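Local coordinates for protein beta-glucanase (Bacteroides thetaiotaomicron, PDB 6EUG) that probably hydrolyses beta-1,3-linked galactosides of arabinogalactan, this chain being the family 43 glycoside hydrolase domain of a longer protein that also carries a family 16 domain, at residues E182-K185 and P190-Y193; V355-D358 and V362-I365. All coordinates share one frame; numbering follows the deposited sequence. Where two conformers were deposited one is given.

Interaction 1: E182-K185 and P190-Y193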
loop_
_atom_site.group_PDB
_atom_site.type_symbol
_atom_site.label_atom_id
_atom_site.label_comp_id
_atom_site.label_asym_id
_atom_site.label_seq_id
_atom_site.Cartn_x
_atom_site.Cartn_y
_atom_site.Cartn_z
ATOM N N GLU A 182 -8.935 -19.491 24.525
ATOM C CA GLU A 182 -10.307 -19.975 24.824
ATOM C C GLU A 182 -11.186 -18.913 25.485
ATOM O O GLU A 182 -12.406 -19.012 25.433
ATOM C CB GLU A 182 -10.295 -21.242 25.705
ATOM C CG GLU A 182 -9.586 -22.440 25.090
ATOM C CD GLU A 182 -10.231 -22.928 23.794
ATOM O OE1 GLU A 182 -11.460 -23.144 23.791
ATOM O OE2 GLU A 182 -9.511 -23.109 22.779
ATOM N N GLU A 183 -10.573 -17.894 26.079
ATOM C CA GLU A 183 -11.307 -16.833 26.783
ATOM C C GLU A 183 -11.734 -15.653 25.861
ATOM O O GLU A 183 -12.627 -14.874 26.214
ATOM C CB GLU A 183 -10.411 -16.334 27.906
ATOM C CG GLU A 183 -11.094 -15.886 29.167
ATOM C CD GLU A 183 -10.097 -15.342 30.181
ATOM O OE1 GLU A 183 -10.413 -14.303 30.790
ATOM O OE2 GLU A 183 -9.000 -15.935 30.369
ATOM N N TYR A 184 -11.121 -15.553 24.677
ATOM C CA TYR A 184 -11.323 -14.396 23.756
ATOM C C TYR A 184 -11.777 -14.831 22.337
ATOM O O TYR A 184 -11.424 -14.199 21.357
ATOM C CB TYR A 184 -10.018 -13.524 23.698
ATOM C CG TYR A 184 -9.640 -12.954 25.038
ATOM C CD1 TYR A 184 -10.220 -11.780 25.508
ATOM C CD2 TYR A 184 -8.743 -13.616 25.883
ATOM C CE1 TYR A 184 -9.898 -11.264 26.773
ATOM C CE2 TYR A 184 -8.415 -13.108 27.135
ATOM C CZ TYR A 184 -8.994 -11.934 27.581
ATOM O OH TYR A 184 -8.690 -11.441 28.841
ATOM N N LYS A 185 -12.606 -15.877 22.240
ATOM C CA LYS A 185 -13.059 -16.398 20.941
ATOM C C LYS A 185 -14.021 -15.451 20.199
ATOM O O LYS A 185 -13.955 -15.356 18.979
ATOM C CB LYS A 185 -13.741 -17.776 21.086
ATOM C CG LYS A 185 -12.824 -18.944 21.367
ATOM C CD LYS A 185 -13.631 -20.241 21.241
ATOM C CE LYS A 185 -12.918 -21.430 21.845
ATOM N NZ LYS A 185 -13.563 -22.735 21.494
ATOM N N PRO A 190 -16.359 -6.122 24.567
ATOM C CA PRO A 190 -15.484 -5.107 25.160
ATOM C C PRO A 190 -14.138 -5.652 25.606
ATOM O O PRO A 190 -13.101 -4.973 25.423
ATOM C CB PRO A 190 -16.290 -4.589 26.372
ATOM C CG PRO A 190 -17.692 -4.977 26.126
ATOM C CD PRO A 190 -17.737 -6.064 25.107
ATOM N N LYS A 191 -14.123 -6.845 26.209
ATOM C CA LYS A 191 -12.859 -7.417 26.648
ATOM C C LYS A 191 -11.961 -7.798 25.466
ATOM O O LYS A 191 -10.723 -7.642 25.543
ATOM C CB LYS A 191 -13.044 -8.592 27.633
ATOM C CG LYS A 191 -13.656 -9.866 27.053
ATOM C CD LYS A 191 -13.804 -11.020 28.057
ATOM C CE LYS A 191 -14.229 -12.286 27.311
ATOM N NZ LYS A 191 -14.234 -13.548 28.126
ATOM N N TRP A 192 -12.543 -8.293 24.385
ATOM C CA TRP A 192 -11.713 -8.615 23.177
ATOM C C TRP A 192 -11.048 -7.351 22.589
ATOM O O TRP A 192 -9.846 -7.354 22.262
ATOM C CB TRP A 192 -12.568 -9.315 22.122
ATOM C CG TRP A 192 -11.886 -9.653 20.800
ATOM C CD1 TRP A 192 -11.295 -10.808 20.498
ATOM C CD2 TRP A 192 -11.785 -8.822 19.622
ATOM N NE1 TRP A 192 -10.801 -10.786 19.222
ATOM C CE2 TRP A 192 -11.097 -9.577 18.648
ATOM C CE3 TRP A 192 -12.207 -7.532 19.302
ATOM C CZ2 TRP A 192 -10.814 -9.085 17.371
ATOM C CZ3 TRP A 192 -11.949 -7.042 18.033
ATOM C CH2 TRP A 192 -11.255 -7.830 17.068
ATOM N N TYR A 193 -11.829 -6.278 22.447
ATOM C CA TYR A 193 -11.308 -5.026 21.860
ATOM C C TYR A 193 -10.136 -4.462 22.700
ATOM O O TYR A 193 -9.084 -4.110 22.157
ATOM C CB TYR A 193 -12.424 -3.989 21.676
ATOM C CG TYR A 193 -11.933 -2.728 20.998
ATOM C CD1 TYR A 193 -11.306 -1.709 21.743
ATOM C CD2 TYR A 193 -12.038 -2.566 19.627
ATOM C CE1 TYR A 193 -10.788 -0.570 21.121
ATOM C CE2 TYR A 193 -11.538 -1.426 18.997
ATOM C CZ TYR A 193 -10.914 -0.430 19.741
ATOM O OH TYR A 193 -10.449 0.679 19.100
HETATM O O HOH W 1 -12.560 -13.072 30.400
HETATM O O HOH W 2 -9.829 -13.781 19.119
#
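Tyr184 and Trp192 bring the loop 182-185 and the first turn of helix 190-197 closest, with their CA atoms 5.8 Å apart. This loop-on-helix packing belongs to an excursion of the chain between strands 154-159 and 215-219, which separates the second and third blades of the five-bladed beta-propeller of the family 43 fold. The four linking residues are neither helix nor strand, and the loop folds back on the helix that follows it. Lys191 is the main polar link. Its chain, extended beyond CG, reaches from the helix to the loop and crosses the Glu183 side chain at about a right angle, bringing Lys191 NZ to Glu183 O at 2.8 Å, in the carbonyl plane and with a C=O...N angle of 154°. The same ammonium donates to a water, 2.9 Å from NZ, which in turn donates to Glu183 OE1; carboxylate and ammonium thus meet through solvent, and their opposite charges probably add some attraction. On its way the Lys191 chain crosses the Tyr184 ring, CG lying 4.0 Å from CE1. Lys191 NZ ends above the Tyr184 ring, 5.3 Å from its centroid and 21° off the ring normal, so any cation-pi attraction is at most weak. Lys191 is exposed, whereas Trp192 is buried. With its CG anti to the backbone N (chi1 177°), Trp192 presents the pyrrole edge of its indole to the loop; Trp187 stacks on it, while Met200 and Phe201 of helix 200-205 and Leu235 add further packing. Met200 also touches Tyr184. Trp192 N is hydrogen-bonded to Thr189 OG1. The carbonyl O of Tyr184 lies near the indole plane, 3.5 Å from Trp192 CD1, and a second water, also in that plane, bridges it to Trp192 NE1, accepting the N-H at 3.2 Å.

Interaction 2: V355-D358 and V362-I365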
loop_
_atom_site.group_PDB
_atom_site.type_symbol
_atom_site.label_atom_id
_atom_site.label_comp_id
_atom_site.label_asym_id
_atom_site.label_seq_id
_atom_site.Cartn_x
_atom_site.Cartn_y
_atom_site.Cartn_z
ATOM N N VAL A 355 -3.653 17.204 -4.634
ATOM C CA VAL A 355 -3.760 17.544 -3.218
ATOM C C VAL A 355 -3.615 19.067 -3.038
ATOM O O VAL A 355 -2.625 19.675 -3.465
ATOM C CB VAL A 355 -2.682 16.806 -2.382
ATOM C CG1 VAL A 355 -2.884 17.067 -0.891
ATOM C CG2 VAL A 355 -2.733 15.301 -2.648
ATOM N N GLN A 356 -4.609 19.657 -2.375
ATOM C CA GLN A 356 -4.615 21.063 -2.015
ATOM C C GLN A 356 -4.306 21.198 -0.521
ATOM O O GLN A 356 -4.337 20.205 0.211
ATOM C CB GLN A 356 -5.967 21.684 -2.419
ATOM C CG GLN A 356 -6.157 21.681 -3.950
ATOM C CD GLN A 356 -7.479 22.248 -4.426
ATOM O OE1 GLN A 356 -7.847 23.366 -4.084
ATOM N NE2 GLN A 356 -8.201 21.475 -5.247
ATOM N N PHE A 357 -3.923 22.402 -0.080
ATOM C CA PHE A 357 -3.583 22.636 1.330
ATOM C C PHE A 357 -4.308 23.855 1.888
ATOM O O PHE A 357 -4.406 24.874 1.205
ATOM C CB PHE A 357 -2.065 22.775 1.486
ATOM C CG PHE A 357 -1.327 21.524 1.118
ATOM C CD1 PHE A 357 -1.005 21.269 -0.208
ATOM C CD2 PHE A 357 -0.987 20.586 2.079
ATOM C CE1 PHE A 357 -0.377 20.107 -0.556
ATOM C CE2 PHE A 357 -0.337 19.425 1.735
ATOM C CZ PHE A 357 -0.042 19.178 0.416
ATOM N N ASP A 358 -4.836 23.733 3.109
ATOM C CA ASP A 358 -5.592 24.815 3.741
ATOM C C ASP A 358 -4.659 25.790 4.423
ATOM O O ASP A 358 -3.397 25.660 4.329
ATOM C CB ASP A 358 -6.717 24.287 4.684
ATOM C CG ASP A 358 -6.218 23.736 6.032
ATOM O OD1 ASP A 358 -5.032 23.906 6.413
ATOM O OD2 ASP A 358 -7.073 23.116 6.724
ATOM N N VAL A 362 -2.877 21.800 6.206
ATOM C CA VAL A 362 -3.404 20.437 6.234
ATOM C C VAL A 362 -4.056 20.075 4.879
ATOM O O VAL A 362 -4.878 20.834 4.336
ATOM C CB VAL A 362 -4.287 20.144 7.476
ATOM C CG1 VAL A 362 -4.373 21.335 8.416
ATOM C CG2 VAL A 362 -5.641 19.613 7.072
ATOM N N PRO A 363 -3.647 18.930 4.303
ATOM C CA PRO A 363 -4.077 18.569 2.953
ATOM C C PRO A 363 -5.580 18.270 2.862
ATOM O O PRO A 363 -6.170 17.731 3.820
ATOM C CB PRO A 363 -3.250 17.318 2.643
ATOM C CG PRO A 363 -2.940 16.704 3.993
ATOM C CD PRO A 363 -2.800 17.875 4.928
ATOM N N PHE A 364 -6.187 18.692 1.756
ATOM C CA PHE A 364 -7.571 18.306 1.407
ATOM C C PHE A 364 -7.664 17.984 -0.078
ATOM O O PHE A 364 -6.758 18.336 -0.842
ATOM C CB PHE A 364 -8.624 19.359 1.840
ATOM C CG PHE A 364 -8.554 20.679 1.092
ATOM C CD1 PHE A 364 -7.667 21.689 1.492
ATOM C CD2 PHE A 364 -9.380 20.924 0.009
ATOM C CE1 PHE A 364 -7.602 22.893 0.812
ATOM C CE2 PHE A 364 -9.319 22.133 -0.679
ATOM C CZ PHE A 364 -8.421 23.129 -0.274
ATOM N N ILE A 365 -8.732 17.282 -0.493
ATOM C CA ILE A 365 -8.851 16.805 -1.884
ATOM C C ILE A 365 -10.275 17.108 -2.420
ATOM O O ILE A 365 -11.233 16.653 -1.815
ATOM C CB ILE A 365 -8.555 15.286 -1.978
ATOM C CG1 ILE A 365 -7.108 14.967 -1.493
ATOM C CG2 ILE A 365 -8.735 14.790 -3.413
ATOM C CD1 ILE A 365 -6.955 13.551 -1.019
#
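Gln356 and Phe364 exchange two backbone hydrogen bonds: Phe364 N gives to Gln356 O at 2.8 Å, and Gln356 N to Phe364 O at 3.0 Å. The second is the more nearly collinear with its carbonyl, the C=O...N angle being 169°. Near the turn Asp358 is gripped twice, its N donating to Val362 O at 3.1 Å while its OD1 accepts Val362 N at 3.0 Å from above the carboxylate plane. OD1 also takes the N-H of Lys360, so one carboxylate oxygen accepts two backbone N-H groups, one inside the connection and one at its far end. These bonds close a beta hairpin of strands 349-357 and 363-366, part of the mixed sheet that forms the last blade of the five-bladed propeller typical of family 43. Phe357 and Pro363 make the non-hydrogen-bonded pair, and the CA-H of Pro363 points at Gln356 O. On their face of the sheet Pro363 CB touches both Val355 CG1 (3.6 Å), whose side chain lies alongside and points the same way, and Phe357 CE2 (3.7 Å), whose ring comes in at a slant; Phe268 of strand 265-270 touches Phe357 and Pro363. The Phe364 ring lies on the other face; a chi1 of 68° swings it back across the partner strand. Gln356 CB sits over one face of it, 3.8 Å from the centroid in a CH-pi contact, while Asp358 N approaches the ring edge in plane.

How the interactions relate
Interactions 1 and 2 lie about 40 Å apart between centres, with nearest atoms about 23 Å apart, and share no secondary-structure element. Residues 182-185 and 190-193 belong to the insertion between propeller blades, their contact centred about 29 Å from the centre of the chain; 355-358 and 362-365 belong to a blade itself, centred about 21 Å from it. Neither is core: the first is partly buried, with exposed Glu183 and Lys191, the second a surface contact of mostly partly exposed residues; each has one buried touching residue, Trp192 and Pro363. Loop-to-helix contact relies on a lysine and bridging waters, the hairpin on backbone pairing, a carboxylate at its turn and a larger buried surface, 449 against 226 Å².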